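Local coordinates for protein peroxiredoxin 6 (Arenicola marina, PDB 2V2G) that probably reduces hydrogen peroxide and organic hydroperoxides to water and alcohols as a thiol-specific peroxidase of the Prx6 subfamily, at residues 42-45 and 46-49; 160-163 and 164-168. The protein carries 1 engineered substitution. All coordinates share one frame; numbering follows the deposited sequence.

Interaction 1. Residues 42-45 and 46-49; sequences TPVS and TTEL. Engineered in segment 42-45: Ser45 (natural residue Cys). With BEZ (benzoic acid), chain E.
Thr46 reaches back to Thr42 with both backbone and side chain: its OG1 lies 2.7 Å from Thr42 O, above the carbonyl plane, and its N donates to the same oxygen. Val44 O also accepts twice, but from two different residues: Thr47 OG1 lies 2.7 Å from Val44 O in the carbonyl plane, on a lone pair, while Glu48 N supplies the ordinary helical bond. The Thr47 hydroxyl is set between its own backbone N and carbonyl carbon (chi1 74°), which folds it back over the preceding turn. Beyond, the CG1 branch of Val44 crosses the Glu48 chain obliquely, 4.1 Å from CD.

Benzoic acid sits at the N-terminal end of helix 43-54, where first-turn N-H groups point at its two oxygens. Val44 N donates to its O1 at 3.0 Å with an N-H...O angle of 159°, and Ser45 N donates to O2 at 2.9 Å. Thr42 OG1 is 3.0 Å from O2, but Arg39 O competes for its single proton. Pro43 CG closes in on O1 at 3.2 Å. Arg128 adds a further bond to the ligand, and it also meets Ser45 OG and forms a salt bridge with Glu48 OE1; Arg151 takes Glu48 OE2. Thr173 and Pro174 of the second subunit pack on Val44 and Thr47, while Ala175 N of that subunit bonds to Thr47 OG1.

Ser45 is engineered in place of the cysteine predicted to form the sulfenic acid intermediate. Beside that position, the helix N-terminus and Arg128 would be expected to favour the carboxylate form of the ligand.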
loop_
_atom_site.group_PDB
_atom_site.type_symbol
_atom_site.label_atom_id
_atom_site.label_comp_id
_atom_site.label_asym_id
_atom_site.label_seq_id
_atom_site.Cartn_x
_atom_site.Cartn_y
_atom_site.Cartn_z
ATOM N N THR A 42 7.134 -8.519 19.466
ATOM C CA THR A 42 7.410 -9.363 18.321
ATOM C C THR A 42 8.398 -8.657 17.405
ATOM O O THR A 42 8.477 -7.406 17.406
ATOM C CB THR A 42 6.122 -9.744 17.611
ATOM O OG1 THR A 42 5.519 -8.540 17.115
ATOM C CG2 THR A 42 5.213 -10.514 18.546
ATOM N N PRO A 43 9.217 -9.459 16.673
ATOM C CA PRO A 43 10.461 -8.933 16.053
ATOM C C PRO A 43 10.251 -7.958 14.901
ATOM O O PRO A 43 10.829 -6.866 14.885
ATOM C CB PRO A 43 11.235 -10.205 15.638
ATOM C CG PRO A 43 10.197 -11.275 15.555
ATOM C CD PRO A 43 9.151 -10.940 16.602
ATOM N N VAL A 44 9.497 -8.344 13.876
ATOM C CA VAL A 44 9.262 -7.384 12.742
ATOM C C VAL A 44 8.648 -6.076 13.225
ATOM O O VAL A 44 9.053 -5.019 12.807
ATOM C CB VAL A 44 8.429 -8.023 11.575
ATOM C CG1 VAL A 44 7.937 -6.946 10.551
ATOM C CG2 VAL A 44 9.299 -9.163 10.916
ATOM N N SER A 45 7.658 -6.208 14.104
ATOM C CA SER A 45 6.965 -5.051 14.678
ATOM C C SER A 45 7.967 -4.120 15.353
ATOM O O SER A 45 7.858 -2.874 15.220
ATOM C CB SER A 45 5.919 -5.457 15.671
ATOM O OG SER A 45 4.853 -6.164 15.038
ATOM N N THR A 46 8.942 -4.707 16.010
ATOM C CA THR A 46 9.991 -3.911 16.700
ATOM C C THR A 46 10.833 -3.180 15.673
ATOM O O THR A 46 11.103 -1.968 15.795
ATOM C CB THR A 46 10.851 -4.756 17.663
ATOM O OG1 THR A 46 10.024 -5.498 18.540
ATOM C CG2 THR A 46 11.784 -3.878 18.599
ATOM N N THR A 47 11.275 -3.890 14.622
ATOM C CA THR A 47 12.003 -3.199 13.535
ATOM C C THR A 47 11.213 -2.046 12.891
ATOM O O THR A 47 11.782 -1.032 12.497
ATOM C CB THR A 47 12.497 -4.183 12.411
ATOM O OG1 THR A 47 11.411 -4.625 11.593
ATOM C CG2 THR A 47 13.232 -5.386 13.051
ATOM N N GLU A 48 9.885 -2.224 12.735
ATOM C CA GLU A 48 9.040 -1.212 12.109
ATOM C C GLU A 48 8.858 0.045 12.957
ATOM O O GLU A 48 9.130 1.181 12.473
ATOM C CB GLU A 48 7.684 -1.794 11.774
ATOM C CG GLU A 48 7.738 -2.746 10.624
ATOM C CD GLU A 48 6.320 -3.194 10.279
ATOM O OE1 GLU A 48 5.601 -3.488 11.234
ATOM O OE2 GLU A 48 5.937 -3.151 9.093
ATOM N N LEU A 49 8.452 -0.136 14.206
ATOM C CA LEU A 49 8.310 1.037 15.101
ATOM C C LEU A 49 9.671 1.685 15.326
ATOM O O LEU A 49 9.770 2.899 15.448
ATOM C CB LEU A 49 7.571 0.677 16.400
ATOM C CG LEU A 49 6.047 0.713 16.261
ATOM C CD1 LEU A 49 5.464 -0.316 15.332
ATOM C CD2 LEU A 49 5.393 0.594 17.654
HETATM C C BEZ E . 6.532 -10.075 14.003
HETATM O O1 BEZ E . 7.654 -10.715 13.767
HETATM O O2 BEZ E . 6.343 -8.818 14.296
HETATM C C1 BEZ E . 5.388 -11.019 13.946
HETATM C C2 BEZ E . 4.217 -10.717 14.616
HETATM C C3 BEZ E . 3.178 -11.605 14.566
HETATM C C4 BEZ E . 3.337 -12.819 13.896
HETATM C C5 BEZ E . 4.507 -13.127 13.189
HETATM C C6 BEZ E . 5.557 -12.216 13.226
#

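Interaction 2. Residues 160-163 and 164-168; sequences IDSL and QLTAQ
Helix 153-168 carries this contact in its last turns, where Ile160 and Gln164 lie side by side, one turn apart and pointing the same way. The CG2 branch of Ile160 sits over the flat face of the Gln164 amide, 3.7 Å from CD, and Gln164 CG rests 3.3 Å from Ile160 O. Extended beyond CG (chi2 -175°), the glutamine carries its amide out along the isoleucine. There NE2 donates to Arg62 O, and Gln164 OE1 accepts from a water oxygen 2.7 Å away. The same water donates to Asp161 OD1 at 2.9 Å, an oxygen that is also salt-bridged to Arg62, so one arginine residue anchors both side chains. An alanine in place of Gln164 would probably leave Arg62 O without this donor, break the water link to Asp161 and take away the amide lying over Ile160 CG2.

On another side of the helix, Thr166 N and Thr166 OG1 each lie 2.9 Å from Ser162 O and donate to it, OG1 from 36° above the carbonyl plane. Ser162 OG bonds to Thr173 OG1 of its own chain and to Thr149 OG1 of the second subunit. Gln168 curls back, its NE2 3.1 Å from Gln164 O, with that oxygen in its amide plane. Threonine bonding to the carbonyl four residues earlier, beside its own N-H, is a familiar feature of alpha-helices, used here where the helix meets the dimer partner.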
loop_
_atom_site.group_PDB
_atom_site.type_symbol
_atom_site.label_atom_id
_atom_site.label_comp_id
_atom_site.label_asym_id
_atom_site.label_seq_id
_atom_site.Cartn_x
_atom_site.Cartn_y
_atom_site.Cartn_z
ATOM N N ILE A 160 3.327 10.497 0.829
ATOM C CA ILE A 160 3.002 11.746 1.534
ATOM C C ILE A 160 3.395 12.951 0.694
ATOM O O ILE A 160 2.597 13.880 0.499
ATOM C CB ILE A 160 3.621 11.859 2.973
ATOM C CG1 ILE A 160 2.896 10.833 3.885
ATOM C CG2 ILE A 160 3.546 13.335 3.471
ATOM C CD1 ILE A 160 3.661 10.544 5.191
ATOM N N ASP A 161 4.611 12.930 0.144
ATOM C CA ASP A 161 5.074 14.039 -0.744
ATOM C C ASP A 161 4.136 14.217 -1.925
ATOM O O ASP A 161 3.762 15.334 -2.300
ATOM C CB ASP A 161 6.517 13.798 -1.170
ATOM C CG ASP A 161 7.476 13.910 -0.008
ATOM O OD1 ASP A 161 7.134 14.579 1.003
ATOM O OD2 ASP A 161 8.612 13.411 -0.069
ATOM N N SER A 162 3.728 13.109 -2.519
ATOM C CA SER A 162 2.780 13.166 -3.684
ATOM C C SER A 162 1.458 13.735 -3.242
ATOM O O SER A 162 0.901 14.656 -3.869
ATOM C CB SER A 162 2.587 11.803 -4.305
ATOM O OG SER A 162 1.549 11.827 -5.280
ATOM N N LEU A 163 0.943 13.244 -2.125
ATOM C CA LEU A 163 -0.401 13.670 -1.673
ATOM C C LEU A 163 -0.386 15.181 -1.337
ATOM O O LEU A 163 -1.373 15.852 -1.566
ATOM C CB LEU A 163 -0.856 12.861 -0.457
ATOM C CG LEU A 163 -1.140 11.389 -0.714
ATOM C CD1 LEU A 163 -1.093 10.679 0.653
ATOM C CD2 LEU A 163 -2.468 11.198 -1.452
ATOM N N GLN A 164 0.661 15.651 -0.666
ATOM C CA GLN A 164 0.694 17.053 -0.212
ATOM C C GLN A 164 0.847 17.968 -1.430
ATOM O O GLN A 164 0.211 19.033 -1.491
ATOM C CB GLN A 164 1.781 17.261 0.807
ATOM C CG GLN A 164 1.502 16.543 2.099
ATOM C CD GLN A 164 2.510 16.842 3.167
ATOM O OE1 GLN A 164 3.691 17.075 2.895
ATOM N NE2 GLN A 164 2.072 16.833 4.410
ATOM N N LEU A 165 1.633 17.525 -2.404
ATOM C CA LEU A 165 1.787 18.325 -3.663
ATOM C C LEU A 165 0.494 18.397 -4.484
ATOM O O LEU A 165 0.045 19.468 -4.917
ATOM C CB LEU A 165 2.895 17.684 -4.505
ATOM C CG LEU A 165 3.067 18.239 -5.913
ATOM C CD1 LEU A 165 3.533 19.740 -5.863
ATOM C CD2 LEU A 165 3.985 17.333 -6.768
ATOM N N THR A 166 -0.143 17.226 -4.699
ATOM C CA THR A 166 -1.292 17.173 -5.564
ATOM C C THR A 166 -2.542 17.729 -4.909
ATOM O O THR A 166 -3.545 17.932 -5.592
ATOM C CB THR A 166 -1.509 15.695 -6.032
ATOM O OG1 THR A 166 -1.773 14.881 -4.847
ATOM C CG2 THR A 166 -0.277 15.181 -6.831
ATOM N N ALA A 167 -2.542 17.903 -3.573
ATOM C CA ALA A 167 -3.581 18.682 -2.871
ATOM C C ALA A 167 -3.569 20.142 -3.262
ATOM O O ALA A 167 -4.603 20.792 -3.189
ATOM C CB ALA A 167 -3.390 18.571 -1.372
ATOM N N GLN A 168 -2.387 20.657 -3.574
ATOM C CA GLN A 168 -2.177 22.089 -3.814
ATOM C C GLN A 168 -2.122 22.490 -5.294
ATOM O O GLN A 168 -2.467 23.639 -5.633
ATOM C CB GLN A 168 -0.850 22.498 -3.196
ATOM C CG GLN A 168 -0.720 22.397 -1.716
ATOM C CD GLN A 168 0.711 22.796 -1.301
ATOM O OE1 GLN A 168 1.035 23.992 -1.262
ATOM N NE2 GLN A 168 1.575 21.807 -1.078
HETATM O O HOH W 1 5.731 17.102 1.200
#

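Interaction 1 and interaction 2 lie on opposite sides of the chain's centre, their own centres 28 Å apart and their nearest atoms about 13 Å apart, so neither touches the other within one subunit. Their connection runs through the dimer. Thr173, hydrogen-bonded to Ser162 in interaction 2, is the same residue that, on the second subunit, packs on Val44 in interaction 1. The side chain of Thr166 stands about 9 Å from a bound benzoic acid, a different molecule from the one held by residues 42-45. Interaction 1 supplies four of the six pocket residues, with Glu117 and Arg128 from outside it, whereas 160-168 lies near a ligand without belonging to the annotated pocket.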